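Local coordinates for protein fiber (Human adenovirus 35, PDB 2QLK) that forms the spike of the adenovirus capsid and, through its trimeric head domain, binds the receptor CD46 to attach the virus to the host cell, at residues N93-E98 and S173-A178; N133-D138 and N167-S172. One frame throughout, in Å; residues are numbered along the deposited sequence.

Contact 1 of 2, residues N93-E98 and S173-A178; sequences NLLTEE and SNVAYA
E98 and S173 meet through a single hydrogen bond: the hydroxyl OG of S173 gives its proton to OE1 of E98, with 2.7 Å between the two oxygens. The syn lone pair of OE1 is the one used, and the serine oxygen also lies 3.2 Å from OE2 of E98, though only the OE1 pair is a hydrogen bond. A chi1 of 65° sets OG of S173 between its backbone N and carbonyl carbon, where it meets the carboxylate. The inner part is formed by V175, whose methyl CG2 lies 4.1 Å from CD1 of L95 and also near the carboxylate oxygen OE1 of E98; the leucine and valine side chains cross obliquely. V175 is buried and also rests on Y87 of strand 79-88, as does E98. The outer side is looser: S173 is exposed, and N174, poorly ordered, turns its amide away from 93-98. Only 142 Å² is buried in all, so this is a surface contact. L95 centres an inverse gamma turn, while A176 and Y177 both face F88 in a classic beta bulge; the arrangement joins a loop following one edge strand to the entry of its antiparallel neighbour in the beta sandwich of the adenovirus fibre knob.

Contact 2 of 2, residues N133-D138 and N167-S172; sequences NTTTRD and NSRMIS
R169 starts out away from 133-138, but chi2 (-67°) and chi3 (75°) bend the chain at CD and NE, and its end comes back to that loop; D138 and S168 each carry their chi1 branch anti to the backbone N, and their ends meet. OG of S168 donates to OD1 of D138 at 2.6 Å, reaching that oxygen nearly along its C-O bond. The same OD1 stands 4.1 Å above the guanidinium of R169, over its centre. No N-H points at it there, so the attraction would be one of charge alone. Carbonyl O of S168 gathers three donors: NH2 of R169 at 2.9 Å, lying above the carbonyl plane, and, by weak bonds, NE of R169 and the backbone N of N133. The other terminal nitrogen, NH1 of R169, makes a long, weak bond to OG1 of T135, and these two side chains cross at about a right angle. Around the contact, OD2 of D138 is hydrogen-bonded to OH of Y142 on strand 142-150, the carbonyl O of T135 to R155 of a second subunit, and OD1 of N167 to the backbone N of A178 on strand 177-186, which places the pair of loops beside the ends of the four-stranded sheet and near a subunit boundary.

From the N terminus, the chain runs through edge strand 79-88 into 93-98, the first half of contact 1, then past 106-107 to 133-138, which opens contact 2. Strands 142-150 and 157-166 follow, and 167-172 returns to close that shorter loop of 28 residues. Directly afterwards 173-178 closes the longer one on 93-98, so contact 2 is nested inside contact 1, with centres about 14 Å apart. They also touch: N of N167 and O of A178 probably share a hydrogen bond, and E98 packs on I171 and S172. Together they tie three loops to the four-stranded sheet, on which strand 177-186 lies between 79-88 and 157-166.

Contact 1 of 2, residues N93-E98 and S173-A178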
ATOM      1  N   ASN A  93      19.210  17.146   2.603  1.00 43.80           N
ATOM      2  CA  ASN A  93      19.386  17.104   4.046  1.00 42.00           C
ATOM      3  C   ASN A  93      18.246  17.802   4.749  1.00 40.24           C
ATOM      4  O   ASN A  93      17.828  18.892   4.355  1.00 38.31           O
ATOM      5  CB  ASN A  93      20.698  17.781   4.461  1.00 55.27           C
ATOM      6  CG  ASN A  93      21.878  17.339   3.624  1.00 56.98           C
ATOM      7  OD1 ASN A  93      22.373  18.104   2.791  1.00 57.29           O
ATOM      8  ND2 ASN A  93      22.335  16.106   3.834  1.00 56.61           N
ATOM      9  N   LEU A  94      17.759  17.178   5.811  1.00 44.95           N
ATOM     10  CA  LEU A  94      16.664  17.744   6.575  1.00 43.65           C
ATOM     11  C   LEU A  94      17.036  19.070   7.241  1.00 43.54           C
ATOM     12  O   LEU A  94      18.017  19.165   7.973  1.00 43.71           O
ATOM     13  CB  LEU A  94      16.204  16.743   7.646  1.00 34.91           C
ATOM     14  CG  LEU A  94      15.118  17.241   8.601  1.00 33.96           C
ATOM     15  CD1 LEU A  94      13.831  17.566   7.825  1.00 31.83           C
ATOM     16  CD2 LEU A  94      14.877  16.184   9.651  1.00 34.00           C
ATOM     17  N   LEU A  95      16.247  20.097   6.969  1.00 36.13           N
ATOM     18  CA  LEU A  95      16.456  21.395   7.567  1.00 36.21           C
ATOM     19  C   LEU A  95      15.698  21.362   8.898  1.00 37.30           C
ATOM     20  O   LEU A  95      14.538  21.805   8.981  1.00 36.68           O
ATOM     21  CB  LEU A  95      15.886  22.469   6.648  1.00 37.88           C
ATOM     22  CG  LEU A  95      16.595  22.642   5.304  1.00 37.67           C
ATOM     23  CD1 LEU A  95      15.885  23.719   4.477  1.00 35.88           C
ATOM     24  CD2 LEU A  95      18.063  23.024   5.556  1.00 38.97           C
ATOM     25  N   THR A  96      16.365  20.846   9.934  1.00 43.11           N
ATOM     26  CA  THR A  96      15.759  20.675  11.260  1.00 44.75           C
ATOM     27  C   THR A  96      15.193  21.892  11.974  1.00 44.67           C
ATOM     28  O   THR A  96      14.239  21.770  12.741  1.00 44.97           O
ATOM     29  CB  THR A  96      16.731  19.980  12.244  1.00 53.65           C
ATOM     30  OG1 THR A  96      17.895  20.797  12.431  1.00 54.16           O
ATOM     31  CG2 THR A  96      17.150  18.614  11.709  1.00 54.06           C
ATOM     32  N   GLU A  97      15.768  23.065  11.748  1.00 48.24           N
ATOM     33  CA  GLU A  97      15.251  24.250  12.410  1.00 49.40           C
ATOM     34  C   GLU A  97      13.859  24.623  11.916  1.00 48.76           C
ATOM     35  O   GLU A  97      13.033  25.072  12.695  1.00 50.17           O
ATOM     36  CB  GLU A  97      16.194  25.432  12.195  1.00 62.83           C
ATOM     37  CG  GLU A  97      17.538  25.308  12.896  1.00 65.83           C
ATOM     38  CD  GLU A  97      18.556  26.292  12.347  1.00 69.36           C
ATOM     39  OE1 GLU A  97      18.131  27.319  11.764  1.00 69.24           O
ATOM     40  OE2 GLU A  97      19.776  26.042  12.506  1.00 69.88           O
ATOM     41  N   GLU A  98      13.600  24.437  10.625  1.00 49.79           N
ATOM     42  CA  GLU A  98      12.306  24.791  10.028  1.00 48.55           C
ATOM     43  C   GLU A  98      11.303  23.644  10.032  1.00 45.72           C
ATOM     44  O   GLU A  98      10.100  23.858   9.960  1.00 46.77           O
ATOM     45  CB  GLU A  98      12.517  25.261   8.584  1.00 85.89           C
ATOM     46  CG  GLU A  98      13.380  26.509   8.464  1.00 90.34           C
ATOM     47  CD  GLU A  98      14.069  26.633   7.116  1.00 92.90           C
ATOM     48  OE1 GLU A  98      13.370  26.639   6.076  1.00 93.60           O
ATOM     49  OE2 GLU A  98      15.316  26.730   7.102  1.00 94.64           O
ATOM     50  N   SER A 173      13.507  29.881   3.138  1.00 73.75           N
ATOM     51  CA  SER A 173      14.931  29.669   2.919  1.00 72.45           C
ATOM     52  C   SER A 173      15.286  29.059   1.568  1.00 70.33           C
ATOM     53  O   SER A 173      14.748  29.444   0.525  1.00 69.26           O
ATOM     54  CB  SER A 173      15.502  28.794   4.044  1.00 83.80           C
ATOM     55  OG  SER A 173      14.941  27.493   4.020  1.00 84.03           O
ATOM     56  N   ASN A 174      16.221  28.115   1.617  1.00 78.78           N
ATOM     57  CA  ASN A 174      16.691  27.400   0.445  1.00 76.34           C
ATOM     58  C   ASN A 174      16.082  25.990   0.494  1.00 72.97           C
ATOM     59  O   ASN A 174      16.776  24.992   0.293  1.00 71.69           O
ATOM     60  CB  ASN A 174      18.227  27.333   0.457  1.00122.14           C
ATOM     61  CG  ASN A 174      18.843  27.495  -0.932  1.00124.04           C
ATOM     62  OD1 ASN A 174      20.067  27.560  -1.078  1.00124.40           O
ATOM     63  ND2 ASN A 174      17.998  27.563  -1.954  1.00123.84           N
ATOM     64  N   VAL A 175      14.784  25.923   0.797  1.00 46.99           N
ATOM     65  CA  VAL A 175      14.057  24.651   0.842  1.00 42.30           C
ATOM     66  C   VAL A 175      14.005  24.091  -0.589  1.00 39.61           C
ATOM     67  O   VAL A 175      13.365  24.668  -1.458  1.00 40.53           O
ATOM     68  CB  VAL A 175      12.593  24.848   1.327  1.00 40.63           C
ATOM     69  CG1 VAL A 175      11.848  23.526   1.270  1.00 39.51           C
ATOM     70  CG2 VAL A 175      12.563  25.414   2.731  1.00 40.27           C
ATOM     71  N   ALA A 176      14.686  22.982  -0.837  1.00 40.71           N
ATOM     72  CA  ALA A 176      14.692  22.373  -2.157  1.00 37.66           C
ATOM     73  C   ALA A 176      13.590  21.311  -2.300  1.00 37.10           C
ATOM     74  O   ALA A 176      13.158  21.012  -3.421  1.00 36.25           O
ATOM     75  CB  ALA A 176      16.037  21.732  -2.415  1.00 32.73           C
ATOM     76  N   TYR A 177      13.156  20.736  -1.172  1.00 38.51           N
ATOM     77  CA  TYR A 177      12.120  19.691  -1.159  1.00 38.02           C
ATOM     78  C   TYR A 177      11.306  19.753   0.125  1.00 35.22           C
ATOM     79  O   TYR A 177      11.766  20.297   1.122  1.00 33.94           O
ATOM     80  CB  TYR A 177      12.764  18.315  -1.248  1.00 42.50           C
ATOM     81  CG  TYR A 177      13.686  18.172  -2.415  1.00 47.59           C
ATOM     82  CD1 TYR A 177      13.186  17.953  -3.693  1.00 49.53           C
ATOM     83  CD2 TYR A 177      15.065  18.297  -2.255  1.00 48.63           C
ATOM     84  CE1 TYR A 177      14.033  17.860  -4.788  1.00 50.96           C
ATOM     85  CE2 TYR A 177      15.924  18.208  -3.342  1.00 50.18           C
ATOM     86  CZ  TYR A 177      15.400  17.988  -4.604  1.00 50.90           C
ATOM     87  OH  TYR A 177      16.237  17.887  -5.687  1.00 52.55           O
ATOM     88  N   ALA A 178      10.097  19.197   0.097  1.00 31.68           N
ATOM     89  CA  ALA A 178       9.240  19.173   1.277  1.00 29.22           C
ATOM     90  C   ALA A 178       8.351  17.921   1.294  1.00 30.76           C
ATOM     91  O   ALA A 178       7.883  17.459   0.255  1.00 29.08           O
ATOM     92  CB  ALA A 178       8.364  20.436   1.336  1.00 18.97           C
TER

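Contact 2 of 2, residues N133-D138 and N167-S172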
ATOM      1  N   ASN A 133       5.007  25.962  -5.754  1.00101.97           N
ATOM      2  CA  ASN A 133       4.165  27.118  -6.073  1.00107.88           C
ATOM      3  C   ASN A 133       3.077  26.881  -7.119  1.00111.16           C
ATOM      4  O   ASN A 133       3.013  27.596  -8.122  1.00111.37           O
ATOM      5  CB  ASN A 133       5.050  28.286  -6.529  1.00 94.88           C
ATOM      6  CG  ASN A 133       5.841  28.905  -5.387  1.00 96.43           C
ATOM      7  OD1 ASN A 133       5.274  29.569  -4.513  1.00 97.38           O
ATOM      8  ND2 ASN A 133       7.154  28.689  -5.386  1.00 97.46           N
ATOM      9  N   THR A 134       2.222  25.888  -6.883  1.00135.26           N
ATOM     10  CA  THR A 134       1.132  25.573  -7.809  1.00139.09           C
ATOM     11  C   THR A 134      -0.106  25.008  -7.115  1.00141.65           C
ATOM     12  O   THR A 134      -0.060  23.922  -6.536  1.00142.44           O
ATOM     13  CB  THR A 134       1.562  24.537  -8.882  1.00 99.96           C
ATOM     14  OG1 THR A 134       2.191  23.416  -8.243  1.00100.66           O
ATOM     15  CG2 THR A 134       2.510  25.164  -9.900  1.00 99.78           C
ATOM     16  N   THR A 135      -1.207  25.751  -7.170  1.00108.87           N
ATOM     17  CA  THR A 135      -2.461  25.290  -6.585  1.00110.44           C
ATOM     18  C   THR A 135      -3.296  24.786  -7.758  1.00111.83           C
ATOM     19  O   THR A 135      -4.238  24.008  -7.586  1.00112.12           O
ATOM     20  CB  THR A 135      -3.220  26.421  -5.864  1.00 78.01           C
ATOM     21  OG1 THR A 135      -2.388  26.986  -4.845  1.00 78.17           O
ATOM     22  CG2 THR A 135      -4.488  25.876  -5.215  1.00 78.22           C
ATOM     23  N   THR A 136      -2.933  25.248  -8.954  1.00112.05           N
ATOM     24  CA  THR A 136      -3.598  24.842 -10.187  1.00113.07           C
ATOM     25  C   THR A 136      -3.163  23.398 -10.374  1.00112.68           C
ATOM     26  O   THR A 136      -3.854  22.585 -10.994  1.00112.79           O
ATOM     27  CB  THR A 136      -3.103  25.670 -11.401  1.00147.11           C
ATOM     28  OG1 THR A 136      -3.282  27.069 -11.141  1.00148.45           O
ATOM     29  CG2 THR A 136      -3.879  25.292 -12.660  1.00147.61           C
ATOM     30  N   ARG A 137      -1.992  23.105  -9.820  1.00105.39           N
ATOM     31  CA  ARG A 137      -1.398  21.779  -9.864  1.00104.54           C
ATOM     32  C   ARG A 137      -0.863  21.455  -8.473  1.00103.59           C
ATOM     33  O   ARG A 137       0.345  21.313  -8.270  1.00103.64           O
ATOM     34  CB  ARG A 137      -0.263  21.736 -10.888  1.00 77.45           C
ATOM     35  CG  ARG A 137      -0.720  21.835 -12.337  1.00 77.47           C
ATOM     36  CD  ARG A 137       0.470  21.708 -13.263  1.00 77.49           C
ATOM     37  NE  ARG A 137       1.261  20.516 -12.968  1.00 77.10           N
ATOM     38  CZ  ARG A 137       2.407  20.214 -13.572  1.00 77.40           C
ATOM     39  NH1 ARG A 137       2.897  21.023 -14.504  1.00 77.58           N
ATOM     40  NH2 ARG A 137       3.060  19.104 -13.252  1.00 77.41           N
ATOM     41  N   ASP A 138      -1.783  21.355  -7.518  1.00102.01           N
ATOM     42  CA  ASP A 138      -1.452  21.051  -6.132  1.00 99.95           C
ATOM     43  C   ASP A 138      -2.067  19.697  -5.783  1.00 98.19           C
ATOM     44  O   ASP A 138      -1.569  18.978  -4.912  1.00 97.99           O
ATOM     45  CB  ASP A 138      -2.022  22.141  -5.218  1.00103.94           C
ATOM     46  CG  ASP A 138      -1.526  22.030  -3.790  1.00104.06           C
ATOM     47  OD1 ASP A 138      -0.296  22.105  -3.586  1.00104.14           O
ATOM     48  OD2 ASP A 138      -2.366  21.874  -2.874  1.00103.35           O
ATOM     49  N   ASN A 167       6.469  18.465  -1.644  1.00 29.90           N
ATOM     50  CA  ASN A 167       6.927  19.777  -2.114  1.00 30.73           C
ATOM     51  C   ASN A 167       5.783  20.802  -2.060  1.00 33.90           C
ATOM     52  O   ASN A 167       5.258  21.095  -0.990  1.00 35.66           O
ATOM     53  CB  ASN A 167       7.492  19.650  -3.546  1.00 26.91           C
ATOM     54  CG  ASN A 167       8.677  18.701  -3.621  1.00 26.26           C
ATOM     55  OD1 ASN A 167       9.377  18.480  -2.622  1.00 27.02           O
ATOM     56  ND2 ASN A 167       8.915  18.129  -4.797  1.00 24.76           N
ATOM     57  N   SER A 168       5.392  21.356  -3.198  1.00 40.13           N
ATOM     58  CA  SER A 168       4.289  22.332  -3.218  1.00 45.84           C
ATOM     59  C   SER A 168       4.512  23.669  -2.481  1.00 49.80           C
ATOM     60  O   SER A 168       4.608  24.721  -3.121  1.00 49.09           O
ATOM     61  CB  SER A 168       3.008  21.692  -2.680  1.00 75.75           C
ATOM     62  OG  SER A 168       2.003  22.673  -2.479  1.00 77.81           O
ATOM     63  N   ARG A 169       4.569  23.641  -1.148  1.00 75.36           N
ATOM     64  CA  ARG A 169       4.771  24.874  -0.379  1.00 80.08           C
ATOM     65  C   ARG A 169       6.157  24.940   0.275  1.00 81.74           C
ATOM     66  O   ARG A 169       6.368  24.357   1.338  1.00 83.01           O
ATOM     67  CB  ARG A 169       3.715  25.005   0.726  1.00 96.97           C
ATOM     68  CG  ARG A 169       2.287  24.603   0.358  1.00100.50           C
ATOM     69  CD  ARG A 169       1.636  25.517  -0.664  1.00103.76           C
ATOM     70  NE  ARG A 169       2.148  25.290  -2.012  1.00106.19           N
ATOM     71  CZ  ARG A 169       1.559  25.733  -3.120  1.00107.40           C
ATOM     72  NH1 ARG A 169       0.431  26.427  -3.042  1.00108.37           N
ATOM     73  NH2 ARG A 169       2.097  25.479  -4.305  1.00106.70           N
ATOM     74  N   MET A 170       7.098  25.649  -0.346  1.00111.42           N
ATOM     75  CA  MET A 170       8.442  25.778   0.226  1.00112.68           C
ATOM     76  C   MET A 170       8.465  26.884   1.278  1.00113.37           C
ATOM     77  O   MET A 170       8.738  28.044   0.968  1.00113.23           O
ATOM     78  CB  MET A 170       9.488  26.076  -0.864  1.00 67.23           C
ATOM     79  CG  MET A 170       9.158  27.237  -1.792  1.00 66.98           C
ATOM     80  SD  MET A 170      10.557  27.651  -2.853  1.00 67.23           S
ATOM     81  CE  MET A 170      10.522  26.292  -4.025  1.00 67.42           C
ATOM     82  N   ILE A 171       8.170  26.508   2.522  1.00103.81           N
ATOM     83  CA  ILE A 171       8.134  27.438   3.648  1.00104.14           C
ATOM     84  C   ILE A 171       8.965  28.689   3.419  1.00104.44           C
ATOM     85  O   ILE A 171       8.451  29.807   3.487  1.00104.46           O
ATOM     86  CB  ILE A 171       8.635  26.769   4.945  1.00 66.86           C
ATOM     87  CG1 ILE A 171       8.722  27.803   6.066  1.00 67.35           C
ATOM     88  CG2 ILE A 171       9.988  26.125   4.711  1.00 66.53           C
ATOM     89  CD1 ILE A 171       9.353  27.281   7.343  1.00 67.28           C
ATOM     90  N   SER A 172      10.250  28.498   3.137  1.00 82.93           N
ATOM     91  CA  SER A 172      11.138  29.631   2.920  1.00 82.57           C
ATOM     92  C   SER A 172      12.544  29.221   2.505  1.00 81.91           C
ATOM     93  O   SER A 172      12.744  28.355   1.652  1.00 81.97           O
ATOM     94  CB  SER A 172      11.228  30.456   4.202  1.00 75.93           C
ATOM     95  OG  SER A 172      11.811  29.688   5.243  1.00 76.20           O
TER